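Local atomic coordinates of tannase (Lactobacillus plantarum, PDB entry 3WA7), a protein that catalyses the hydrolysis of galloyl ester bonds in tannins, as a tannase of the alpha/beta-hydrolase fold. Residues L299-A304 / F443-W447. Sequence-based numbering, arbitrary orientation.
Sequences LLISSA and FALPW
Ser303 OG donates a 2.7 Å hydrogen bond to Leu445 O and meets it almost head-on, with a C=O...OG angle of 164°. With chi1 at 175° the hydroxyl points away from the backbone N of Ser303 and off the helix, toward the chain leaving the strand. Ser303 OG also lies 3.0 Å from Trp447 N, but the angle is too poor for a bond. That amide N-H is instead taken by a water, 2.9 Å from Trp447 N, which in turn donates to Ser303 O. One helical residue thus holds the chain at two points, directly through its hydroxyl and by way of water through its carbonyl, on either side of Pro446. The same hydroxyl oxygen sits at the edge of the Trp447 indole, in the ring plane. Around this polar centre the packing is apolar. Ala304 meets the six-membered part of the indole through its CA and CB, with Ala304 CB 3.8 Å from Trp447 CZ3. Toward the strand, Leu445 CD2 lies against the CD2 end of Leu300. Leu299 turns its CD2 branch to the Phe443 ring, reaching 3.5 Å from CE2, with the two side chains roughly perpendicular; Leu299 CG passes 4.1 Å from Leu445 CB. The contact docks helix 291-309 on the end of strand 440-444, the outermost strand on its side of the alpha/beta-hydrolase sheet, and on the loop that follows. Ala444 is joined by a backbone hydrogen bond to Ile413 of strand 410-414. Helix 425-436 packs against Leu299 and Phe443, and Leu300 reaches Leu330 of strand 326-330, while Phe320 meets the Trp447 ring at a steep angle.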
ATOM      1  N   LEU A 299       0.592  18.007  10.863  1.00  6.36           N
ATOM      2  CA  LEU A 299      -0.100  17.351   9.766  1.00  7.76           C
ATOM      3  C   LEU A 299      -1.547  17.086  10.177  1.00  6.55           C
ATOM      4  O   LEU A 299      -2.463  17.192   9.365  1.00  8.21           O
ATOM      5  CB  LEU A 299       0.607  16.043   9.414  1.00  9.14           C
ATOM      6  CG  LEU A 299       0.199  15.351   8.116  1.00 13.25           C
ATOM      7  CD1 LEU A 299       0.274  16.321   6.938  1.00 14.20           C
ATOM      8  CD2 LEU A 299       1.131  14.174   7.893  1.00 14.80           C
ATOM      9  N   LEU A 300      -1.753  16.750  11.446  1.00  5.15           N
ATOM     10  CA  LEU A 300      -3.104  16.504  11.936  1.00  6.10           C
ATOM     11  C   LEU A 300      -3.873  17.821  12.054  1.00  6.31           C
ATOM     12  O   LEU A 300      -5.088  17.861  11.859  1.00  6.77           O
ATOM     13  CB  LEU A 300      -3.052  15.767  13.280  1.00  6.87           C
ATOM     14  CG  LEU A 300      -2.773  14.270  13.096  1.00  7.30           C
ATOM     15  CD1 LEU A 300      -2.268  13.646  14.392  1.00  8.49           C
ATOM     16  CD2 LEU A 300      -4.045  13.582  12.623  1.00  9.09           C
ATOM     17  N   ILE A 301      -3.166  18.902  12.367  1.00  6.67           N
ATOM     18  CA  ILE A 301      -3.816  20.204  12.462  1.00  6.25           C
ATOM     19  C   ILE A 301      -4.260  20.594  11.055  1.00  7.97           C
ATOM     20  O   ILE A 301      -5.367  21.092  10.855  1.00  7.13           O
ATOM     21  CB  ILE A 301      -2.856  21.276  13.029  1.00  6.59           C
ATOM     22  CG1 ILE A 301      -2.649  21.033  14.528  1.00  6.46           C
ATOM     23  CG2 ILE A 301      -3.428  22.681  12.788  1.00  7.52           C
ATOM     24  CD1 ILE A 301      -1.644  21.963  15.182  1.00  8.53           C
ATOM     25  N   SER A 302      -3.392  20.348  10.080  1.00  6.66           N
ATOM     26  CA  SER A 302      -3.705  20.667   8.693  1.00  8.35           C
ATOM     27  C   SER A 302      -4.885  19.828   8.204  1.00  7.28           C
ATOM     28  O   SER A 302      -5.737  20.316   7.454  1.00  6.70           O
ATOM     29  CB  SER A 302      -2.482  20.418   7.808  1.00  7.23           C
ATOM     30  OG  SER A 302      -2.764  20.734   6.456  1.00 10.20           O
ATOM     31  N   SER A 303      -4.930  18.569   8.633  1.00  6.20           N
ATOM     32  CA  SER A 303      -6.011  17.664   8.254  1.00  5.33           C
ATOM     33  C   SER A 303      -7.343  18.192   8.774  1.00  5.96           C
ATOM     34  O   SER A 303      -8.338  18.226   8.046  1.00  6.55           O
ATOM     35  CB  SER A 303      -5.765  16.265   8.827  1.00  6.00           C
ATOM     36  OG  SER A 303      -6.862  15.408   8.554  1.00  4.61           O
ATOM     37  N   ALA A 304      -7.349  18.601  10.040  1.00  6.28           N
ATOM     38  CA  ALA A 304      -8.545  19.143  10.672  1.00  6.00           C
ATOM     39  C   ALA A 304      -8.954  20.449  10.000  1.00  6.49           C
ATOM     40  O   ALA A 304     -10.141  20.695   9.774  1.00  6.36           O
ATOM     41  CB  ALA A 304      -8.287  19.388  12.155  1.00  6.40           C
ATOM     42  N   PHE A 443       1.205  14.259  -0.936  1.00  9.16           N
ATOM     43  CA  PHE A 443       0.863  13.560   0.299  1.00  8.46           C
ATOM     44  C   PHE A 443      -0.198  14.255   1.137  1.00  9.91           C
ATOM     45  O   PHE A 443      -0.281  15.483   1.158  1.00  8.96           O
ATOM     46  CB  PHE A 443       2.157  13.391   1.110  1.00  6.45           C
ATOM     47  CG  PHE A 443       1.969  12.787   2.477  1.00  7.23           C
ATOM     48  CD1 PHE A 443       1.420  11.520   2.633  1.00  7.22           C
ATOM     49  CD2 PHE A 443       2.388  13.477   3.611  1.00  9.43           C
ATOM     50  CE1 PHE A 443       1.292  10.945   3.894  1.00  9.25           C
ATOM     51  CE2 PHE A 443       2.265  12.912   4.878  1.00 10.46           C
ATOM     52  CZ  PHE A 443       1.716  11.642   5.022  1.00  9.91           C
ATOM     53  N   ALA A 444      -1.008  13.459   1.830  1.00 10.26           N
ATOM     54  CA  ALA A 444      -2.055  13.993   2.693  1.00  9.60           C
ATOM     55  C   ALA A 444      -2.565  12.965   3.697  1.00 10.42           C
ATOM     56  O   ALA A 444      -2.482  11.751   3.476  1.00  9.70           O
ATOM     57  CB  ALA A 444      -3.220  14.517   1.849  1.00 11.28           C
ATOM     58  N   LEU A 445      -3.086  13.475   4.808  1.00 10.00           N
ATOM     59  CA  LEU A 445      -3.653  12.663   5.879  1.00  9.46           C
ATOM     60  C   LEU A 445      -5.111  13.113   6.002  1.00  9.38           C
ATOM     61  O   LEU A 445      -5.460  13.848   6.919  1.00  9.19           O
ATOM     62  CB  LEU A 445      -2.936  12.940   7.207  1.00 10.29           C
ATOM     63  CG  LEU A 445      -3.188  12.019   8.394  0.50  9.16           C
ATOM     64  CD1 LEU A 445      -2.346  10.758   8.246  0.50 10.72           C
ATOM     65  CD2 LEU A 445      -2.818  12.743   9.676  0.50 10.15           C
ATOM     66  N   PRO A 446      -5.979  12.673   5.073  1.00 10.35           N
ATOM     67  CA  PRO A 446      -7.409  13.013   5.038  1.00  9.44           C
ATOM     68  C   PRO A 446      -8.148  12.857   6.365  1.00  8.58           C
ATOM     69  O   PRO A 446      -8.140  11.788   6.973  1.00  8.28           O
ATOM     70  CB  PRO A 446      -7.959  12.077   3.960  1.00 11.08           C
ATOM     71  CG  PRO A 446      -6.802  11.928   3.036  1.00 12.03           C
ATOM     72  CD  PRO A 446      -5.643  11.742   3.981  1.00 10.33           C
ATOM     73  N   TRP A 447      -8.812  13.930   6.785  1.00  6.91           N
ATOM     74  CA  TRP A 447      -9.553  13.952   8.046  1.00  6.43           C
ATOM     75  C   TRP A 447     -10.604  12.860   8.228  1.00  7.26           C
ATOM     76  O   TRP A 447     -11.420  12.598   7.342  1.00  8.57           O
ATOM     77  CB  TRP A 447     -10.231  15.316   8.234  1.00  5.34           C
ATOM     78  CG  TRP A 447     -11.021  15.402   9.509  1.00  6.55           C
ATOM     79  CD1 TRP A 447     -12.382  15.330   9.647  1.00  6.34           C
ATOM     80  CD2 TRP A 447     -10.490  15.526  10.832  1.00  6.92           C
ATOM     81  NE1 TRP A 447     -12.726  15.399  10.979  1.00  6.45           N
ATOM     82  CE2 TRP A 447     -11.584  15.520  11.727  1.00  6.62           C
ATOM     83  CE3 TRP A 447      -9.192  15.639  11.349  1.00  6.92           C
ATOM     84  CZ2 TRP A 447     -11.418  15.622  13.114  1.00  8.07           C
ATOM     85  CZ3 TRP A 447      -9.027  15.739  12.726  1.00  7.57           C
ATOM     86  CH2 TRP A 447     -10.136  15.730  13.592  1.00  8.23           C
TER
HETATM   87  O   HOH W   1      -8.390  16.639   5.724  1.00  7.13           O